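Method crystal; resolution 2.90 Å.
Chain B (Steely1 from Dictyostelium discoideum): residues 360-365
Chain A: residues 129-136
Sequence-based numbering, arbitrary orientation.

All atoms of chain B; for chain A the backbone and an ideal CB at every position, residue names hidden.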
# COMPACT_ATOMS: atom_id res chain seq x y z
N GLY B 360 2.37 15.26 2.40
CA GLY B 360 1.60 14.51 3.35
C GLY B 360 2.40 14.02 4.55
O GLY B 360 3.42 14.65 4.93
N PRO B 361 1.87 12.98 5.25
CA PRO B 361 2.48 12.37 6.43
C PRO B 361 3.97 12.17 6.29
O PRO B 361 4.46 11.57 5.33
CB PRO B 361 1.76 11.10 6.56
CG PRO B 361 0.34 11.61 6.36
CD PRO B 361 0.43 12.68 5.24
N GLY B 362 4.69 12.49 7.35
CA GLY B 362 6.13 12.41 7.17
C GLY B 362 7.10 13.22 8.06
O GLY B 362 7.71 12.77 9.09
N LEU B 363 7.25 14.45 7.63
CA LEU B 363 6.64 15.05 6.45
C LEU B 363 7.24 14.62 5.11
O LEU B 363 8.37 14.22 5.05
CB LEU B 363 6.73 16.55 6.61
CG LEU B 363 5.93 17.10 7.77
CD1 LEU B 363 6.11 18.59 7.99
CD2 LEU B 363 4.50 16.81 7.39
N ALA B 364 6.53 14.85 4.01
CA ALA B 364 7.05 14.45 2.71
C ALA B 364 6.44 15.24 1.58
O ALA B 364 5.26 15.53 1.59
CB ALA B 364 6.83 12.95 2.53
N PHE B 365 7.29 15.62 0.63
CA PHE B 365 6.82 16.34 -0.51
C PHE B 365 6.85 15.39 -1.70
O PHE B 365 7.68 14.49 -1.78
CB PHE B 365 7.72 17.56 -0.82
CG PHE B 365 7.72 18.63 0.23
CD1 PHE B 365 8.55 19.75 0.08
CD2 PHE B 365 6.91 18.55 1.36
CE1 PHE B 365 8.57 20.77 1.05
CE2 PHE B 365 6.92 19.57 2.33
CZ PHE B 365 7.76 20.68 2.17
N UNK A 129 0.64 1.93 10.23
CA UNK A 129 1.59 2.92 10.73
C UNK A 129 1.72 4.08 9.76
O UNK A 129 2.10 3.90 8.60
CB UNK A 129 2.96 2.28 10.97
N UNK A 130 1.41 5.28 10.23
CA UNK A 130 1.51 6.48 9.41
C UNK A 130 2.25 7.56 10.19
O UNK A 130 1.88 7.89 11.30
CB UNK A 130 0.12 6.97 8.98
N UNK A 131 3.36 8.08 9.64
CA UNK A 131 4.00 7.77 8.35
C UNK A 131 4.36 6.28 8.28
O UNK A 131 4.71 5.67 9.29
CB UNK A 131 5.25 8.63 8.15
N UNK A 132 4.30 5.71 7.08
CA UNK A 132 4.58 4.29 6.90
C UNK A 132 6.02 3.89 7.24
O UNK A 132 6.89 4.74 7.37
CB UNK A 132 4.28 3.90 5.45
N UNK A 133 6.25 2.59 7.37
CA UNK A 133 7.57 2.07 7.71
C UNK A 133 8.70 2.55 6.79
O UNK A 133 9.79 2.85 7.25
CB UNK A 133 7.52 0.54 7.69
N UNK A 134 8.45 2.61 5.48
CA UNK A 134 9.51 3.04 4.58
C UNK A 134 10.01 4.45 4.87
O UNK A 134 11.19 4.73 4.64
CB UNK A 134 9.02 2.96 3.13
N UNK A 135 9.14 5.33 5.35
CA UNK A 135 9.56 6.71 5.67
C UNK A 135 10.41 6.72 6.93
O UNK A 135 11.48 7.35 6.97
CB UNK A 135 8.35 7.62 5.85
N UNK A 136 9.92 6.04 7.95
CA UNK A 136 10.62 5.94 9.23
C UNK A 136 12.04 5.40 9.08
O UNK A 136 12.93 5.76 9.87
CB UNK A 136 9.83 5.04 10.19

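Position 129 has an extended backbone, phi/psi -123/121, and its ideal CB finds nothing of chain B within 5.5 Å. Chain B therefore leaves the choice open. The deposited residue is I129(A), which makes no contact with the chain B stretch.

Position 130 is extended too, with CA-to-CB running sideways to chain B. Its ideal CB lies 5.1 Å from CB of P361(B), whose proline ring offers an apolar surface. A side chain of moderate length could reach it, such as valine, leucine, isoleucine or methionine. The residue is I130(A). Its CG2 packs on the proline, 3.6 Å from P361(B) CB.

At position 131 the CA-to-CB bond points toward chain B. The ideal CB is 4.0 Å from G362(B) N and 4.2 Å from P361(B) O, so the space is shallow and a compact residue suits it. The peptide bond before it is cis, which strongly favours proline; phi, at -58°, agrees. The residue is P131(A). Its CG reaches 3.4 Å from G362(B) N and 4.4 Å from P361(B) CB, so the two prolines meet loosely.

Position 132 directly precedes a helix, and its CB has no chain B atom within 5.5 Å. Serine, threonine, aspartate and asparagine are common at such an N-cap. The residue is D132(A). Its side chain makes no capping bond, although its OD2 accepts a weak hydrogen bond from the backbone N of position 133, at 2.7 Å.

Positions 133 and 134 are helical and out of reach of chain B. Many residues would do. They are V133(A) and N134(A).

Position 135 is helical, and its CA-to-CB bond points toward chain B. The ideal CB is 5.4 Å from G362(B) CA, leaving room for a long side chain. Beyond it lie the bare backbone of G362(B) and the methyl of A364(B). A flat aromatic ring, leucine or methionine would each be plausible. The residue is F135(A), with chi1 t. G362(B) CA sits over one face of the ring, 3.6 Å from the F135(A) ring centroid, in a CH-pi contact. Glycine leaves room for this approach: an ideal CB on G362(B) would be a tight 3.2 Å from F135(A) CE1. A364(B) CB adds a looser apolar contact, 4.3 Å from F135(A) CE1.

Position 136 is helical, with CA-to-CB sideways and no chain B atom within 5.5 Å of the ideal CB. Chain B sets no clear demand here, and many residues, long or polar ones among them, would be acceptable. The residue is K136(A); its NZ is hydrogen-bonded elsewhere in the structure.

Chain A, residues 129-136: IIPDVNFK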
# COMPACT_ATOMS: atom_id res chain seq x y z
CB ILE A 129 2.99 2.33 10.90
CG1 ILE A 129 2.96 1.17 11.88
CG2 ILE A 129 3.94 3.40 11.41
CD1 ILE A 129 4.33 0.57 12.14
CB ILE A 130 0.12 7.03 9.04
CG1 ILE A 130 -0.61 6.02 8.14
CG2 ILE A 130 0.26 8.40 8.40
CD1 ILE A 130 -2.07 6.38 7.84
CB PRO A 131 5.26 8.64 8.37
CG PRO A 131 4.93 9.75 9.33
CD PRO A 131 4.16 9.04 10.41
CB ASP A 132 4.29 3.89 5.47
CG ASP A 132 4.07 2.41 5.31
OD1 ASP A 132 3.99 1.95 4.16
OD2 ASP A 132 3.97 1.70 6.33
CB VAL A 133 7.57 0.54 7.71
CG1 VAL A 133 8.90 0.01 8.21
CG2 VAL A 133 6.45 0.03 8.59
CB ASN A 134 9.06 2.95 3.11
CG ASN A 134 7.77 3.68 2.83
OD1 ASN A 134 6.71 3.12 2.86
ND2 ASN A 134 7.87 4.93 2.56
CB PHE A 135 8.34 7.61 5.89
CG PHE A 135 8.70 9.02 6.30
CD1 PHE A 135 8.88 10.02 5.35
CD2 PHE A 135 8.88 9.34 7.65
CE1 PHE A 135 9.24 11.30 5.71
CE2 PHE A 135 9.23 10.63 8.01
CZ PHE A 135 9.41 11.60 7.04
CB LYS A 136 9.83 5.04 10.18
CG LYS A 136 8.76 5.75 10.96
CD LYS A 136 7.88 4.77 11.74
CE LYS A 136 7.31 5.42 12.99
NZ LYS A 136 6.73 6.77 12.69
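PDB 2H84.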